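Local coordinates for hypothetical protein Atu1913 (Agrobacterium tumefaciens str., PDB 2B1Y), which is of unknown function but belongs to the DUF1883 family and pairs with a second copy of itself through antiparallel strand contacts in the crystal, at the interface of chains A and B. Sequence-based numbering; all coordinates share one arbitrary frame. Chains: chain A/B, hypothetical protein Atu1913.

Contact 1: the interface of chains A and B. Residues chain A 65-68; chain B 16-18.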
loop_
_atom_site.group_PDB
_atom_site.type_symbol
_atom_site.label_atom_id
_atom_site.label_comp_id
_atom_site.label_asym_id
_atom_site.label_seq_id
_atom_site.Cartn_x
_atom_site.Cartn_y
_atom_site.Cartn_z
ATOM N N VAL A 65 -5.528 -15.969 -15.485
ATOM C CA VAL A 65 -6.539 -15.489 -14.566
ATOM C C VAL A 65 -6.966 -16.727 -13.747
ATOM O O VAL A 65 -7.235 -17.762 -14.335
ATOM C CB VAL A 65 -7.701 -14.915 -15.373
ATOM C CG1 VAL A 65 -8.903 -14.729 -14.517
ATOM C CG2 VAL A 65 -7.264 -13.585 -16.098
ATOM N N PRO A 66 -6.958 -16.645 -12.407
ATOM C CA PRO A 66 -7.259 -17.833 -11.564
ATOM C C PRO A 66 -8.740 -18.231 -11.341
ATOM O O PRO A 66 -9.018 -19.393 -10.988
ATOM C CB PRO A 66 -6.656 -17.448 -10.218
ATOM C CG PRO A 66 -6.869 -15.929 -10.169
ATOM C CD PRO A 66 -6.575 -15.473 -11.588
ATOM N N GLU A 67 -9.653 -17.280 -11.523
ATOM C CA GLU A 67 -11.101 -17.419 -11.229
ATOM C C GLU A 67 -11.844 -16.517 -12.196
ATOM O O GLU A 67 -11.267 -15.549 -12.668
ATOM C CB GLU A 67 -11.429 -16.924 -9.812
ATOM C CG GLU A 67 -10.957 -17.828 -8.696
ATOM C CD GLU A 67 -11.506 -19.224 -8.846
ATOM O OE1 GLU A 67 -12.686 -19.350 -9.244
ATOM O OE2 GLU A 67 -10.755 -20.189 -8.580
ATOM N N THR A 68 -13.114 -16.825 -12.475
ATOM C CA THR A 68 -13.936 -16.014 -13.363
ATOM C C THR A 68 -14.534 -14.851 -12.607
ATOM O O THR A 68 -15.240 -15.025 -11.620
ATOM C CB THR A 68 -15.070 -16.825 -14.013
ATOM O OG1 THR A 68 -14.501 -17.926 -14.726
ATOM C CG2 THR A 68 -15.887 -15.957 -14.983
ATOM N N LEU B 16 -13.477 -11.866 -17.227
ATOM C CA LEU B 16 -12.711 -12.906 -17.896
ATOM C C LEU B 16 -12.924 -14.247 -17.201
ATOM O O LEU B 16 -12.974 -14.292 -15.978
ATOM C CB LEU B 16 -11.214 -12.578 -17.857
ATOM C CG LEU B 16 -10.773 -11.233 -18.451
ATOM C CD1 LEU B 16 -9.277 -11.022 -18.206
ATOM C CD2 LEU B 16 -11.093 -11.139 -19.949
ATOM N N ARG B 17 -13.006 -15.315 -17.990
ATOM C CA ARG B 17 -13.181 -16.661 -17.461
ATOM C C ARG B 17 -11.866 -17.155 -16.878
ATOM O O ARG B 17 -10.793 -16.834 -17.402
ATOM C CB ARG B 17 -13.648 -17.617 -18.567
ATOM C CG ARG B 17 -14.558 -18.736 -18.056
ATOM C CD ARG B 17 -14.637 -19.915 -19.016
ATOM N NE ARG B 17 -15.294 -21.062 -18.386
ATOM C CZ ARG B 17 -15.751 -22.136 -19.033
ATOM N NH1 ARG B 17 -15.630 -22.240 -20.347
ATOM N NH2 ARG B 17 -16.331 -23.111 -18.358
ATOM N N ALA B 18 -11.942 -17.921 -15.792
ATOM C CA ALA B 18 -10.757 -18.565 -15.236
ATOM C C ALA B 18 -9.945 -19.232 -16.370
ATOM O O ALA B 18 -10.513 -19.855 -17.282
ATOM C CB ALA B 18 -11.166 -19.587 -14.163
#
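The loop of chain A that joins strand 61-64 to strand 69-76 meets the end of strand 8-16 of chain B and the first residues of the turn after it. A:Thr68 and B:Ala18 carry most of this patch. The hydroxyl OG1 of A:Thr68 accepts the backbone N-H of B:Ala18 at 2.8 Å, in a bond that is nearly straight (166° at H). OG1 lies beside the threonine's own backbone N (chi1 -57°), which turns the hydroxyl towards the turn of chain B and sends the methyl CG2 along the backbone of B:Leu16 and B:Arg17. A:Thr68 CG2 rests 3.7 Å from CA of B:Arg17, so the two branches of one side chain divide the work between a polar and an apolar contact. The aliphatic start of the B:Arg17 side chain also passes close to the hydroxyl, with its CG 3.4 Å from A:Thr68 OG1, while the extended chain carries the guanidinium away from the threonine. The methyl of B:Ala18 lies against the backbone of the chain A loop, its CB 3.6 Å from CA of A:Glu67. At the far side of the patch the side chains of A:Val65 and B:Leu16 cross at about a right angle and touch by single methyl branches, CG2 of A:Val65 standing 3.9 Å from CD1 of B:Leu16.

Contact 2: the interface of chains A and B. Residues chain A 6-7, 31, 33; chain B 76-78.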
loop_
_atom_site.group_PDB
_atom_site.type_symbol
_atom_site.label_atom_id
_atom_site.label_comp_id
_atom_site.label_asym_id
_atom_site.label_seq_id
_atom_site.Cartn_x
_atom_site.Cartn_y
_atom_site.Cartn_z
ATOM N N PHE A 6 -0.408 -8.168 7.374
ATOM C CA PHE A 6 0.634 -8.108 8.434
ATOM C C PHE A 6 -0.012 -7.593 9.718
ATOM O O PHE A 6 -1.110 -7.036 9.669
ATOM C CB PHE A 6 1.770 -7.178 8.017
ATOM C CG PHE A 6 1.304 -5.808 7.574
ATOM C CD1 PHE A 6 1.086 -5.545 6.224
ATOM C CD2 PHE A 6 1.051 -4.786 8.516
ATOM C CE1 PHE A 6 0.637 -4.264 5.807
ATOM C CE2 PHE A 6 0.608 -3.521 8.100
ATOM C CZ PHE A 6 0.396 -3.268 6.749
ATOM N N ARG A 7 0.656 -7.760 10.862
ATOM C CA ARG A 7 0.088 -7.354 12.130
ATOM C C ARG A 7 0.406 -5.882 12.387
ATOM O O ARG A 7 1.388 -5.357 11.887
ATOM C CB ARG A 7 0.608 -8.221 13.296
ATOM C CG ARG A 7 0.185 -9.731 13.240
ATOM C CD ARG A 7 0.527 -10.439 14.531
ATOM N NE ARG A 7 -0.278 -9.856 15.591
ATOM C CZ ARG A 7 0.133 -9.640 16.830
ATOM N NH1 ARG A 7 -0.695 -9.076 17.676
ATOM N NH2 ARG A 7 1.355 -9.982 17.205
ATOM N N ASN A 31 7.877 -0.645 11.795
ATOM C CA ASN A 31 7.545 0.618 11.134
ATOM C C ASN A 31 6.706 1.461 12.070
ATOM O O ASN A 31 5.881 0.934 12.821
ATOM C CB ASN A 31 6.713 0.365 9.868
ATOM C CG ASN A 31 7.403 -0.612 8.925
ATOM O OD1 ASN A 31 8.600 -0.492 8.680
ATOM N ND2 ASN A 31 6.667 -1.581 8.440
ATOM N N ARG A 33 4.235 4.899 11.829
ATOM C CA ARG A 33 3.607 5.775 10.829
ATOM C C ARG A 33 2.574 6.619 11.553
ATOM O O ARG A 33 1.642 6.071 12.148
ATOM C CB ARG A 33 2.886 4.945 9.764
ATOM C CG ARG A 33 3.603 3.708 9.281
ATOM C CD ARG A 33 2.869 3.122 8.075
ATOM N NE ARG A 33 3.168 1.711 7.883
ATOM C CZ ARG A 33 3.210 1.086 6.711
ATOM N NH1 ARG A 33 3.470 -0.221 6.692
ATOM N NH2 ARG A 33 3.022 1.755 5.572
ATOM N N ASP B 76 3.716 -1.175 12.988
ATOM C CA ASP B 76 3.367 -2.354 12.189
ATOM C C ASP B 76 4.547 -3.154 11.697
ATOM O O ASP B 76 5.682 -2.676 11.620
ATOM C CB ASP B 76 2.469 -1.957 11.006
ATOM C CG ASP B 76 3.244 -1.221 9.912
ATOM O OD1 ASP B 76 3.247 0.017 9.898
ATOM O OD2 ASP B 76 3.919 -1.891 9.110
ATOM N N ALA B 77 4.245 -4.392 11.323
ATOM C CA ALA B 77 5.264 -5.350 10.967
ATOM C C ALA B 77 5.387 -5.556 9.457
ATOM O O ALA B 77 5.917 -6.582 9.028
ATOM C CB ALA B 77 4.987 -6.674 11.664
ATOM N N GLU B 78 4.940 -4.602 8.644
ATOM C CA GLU B 78 5.107 -4.780 7.195
ATOM C C GLU B 78 6.587 -4.948 6.786
ATOM O O GLU B 78 7.388 -4.077 7.036
ATOM C CB GLU B 78 4.460 -3.628 6.420
ATOM C CG GLU B 78 4.601 -3.839 4.911
ATOM C CD GLU B 78 3.886 -2.797 4.055
ATOM O OE1 GLU B 78 3.738 -1.631 4.474
ATOM O OE2 GLU B 78 3.485 -3.168 2.924
HETATM O O HOH W 1 3.599 0.444 3.054
#
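A:Asn31, in strand 30-36, pairs with B:Asp76, the last residue of strand 69-76, as an antiparallel beta bridge between two DUF1883 chains: each backbone N-H is bonded to the other residue's carbonyl oxygen, and the N-H of B:Ala77 adds a bond to the carbonyl O of A:Arg7. Beside this backbone pairing, the carboxylate of B:Asp76 is gripped by A:Arg33 side-on. A:Arg33 NE reaches B:Asp76 OD1 at 2.6 Å on the syn side but well out of the carboxylate plane, and A:Arg33 NH1 meets B:Asp76 OD2 from above that plane at 3.0 Å; both oxygens lie close to the guanidinium plane, although the carboxylate is turned 42° against it. A:Arg33 NH1 also forms a salt bridge to OE1 of B:Glu78 at 2.6 Å, here with the two flat groups nearly coplanar. Water 1 links NH2 of the arginine to the same OE1. OD2 of B:Asp76 gathers further donors: the amide ND2 of A:Asn31, 2.8 Å away, comes from above the carboxylate plane, while the backbone N of B:Glu78 meets the anti lone pair and ties the aspartate to its own turn. With its other N-H, A:Asn31 ND2 reaches the carbonyl O of B:Glu78 at 3.0 Å, on a lone pair of that oxygen. These two bonds lie in the amide plane and should fix its rotation. The gathered donors probably favour a charged aspartate. One face of the A:Phe6 ring packs against the B:Glu78 side chain, whose CB sits over the ring centre, 3.8 Å from the centroid. CG of B:Glu78 is anti to its backbone N (chi1 -178°), and the extended chain carries the carboxylate on to the arginine. CE2 of A:Phe6 also touches CB of B:Asp76 at 3.8 Å.

The C-alpha centres of contact 1 and contact 2 lie about 32 Å apart in a two-fold symmetric interface, and the two have no residue in common. Strand 69-76 connects them in sequence: contact 1 uses the loop leading into it in chain A, contact 2 its last residue and the turn beyond in chain B. Each contact has a twin with the chains exchanged, so the loop before the strand and the strand's end both meet the partner in either copy. This may reflect a dimer, although the crystal structure alone does not establish the state in solution.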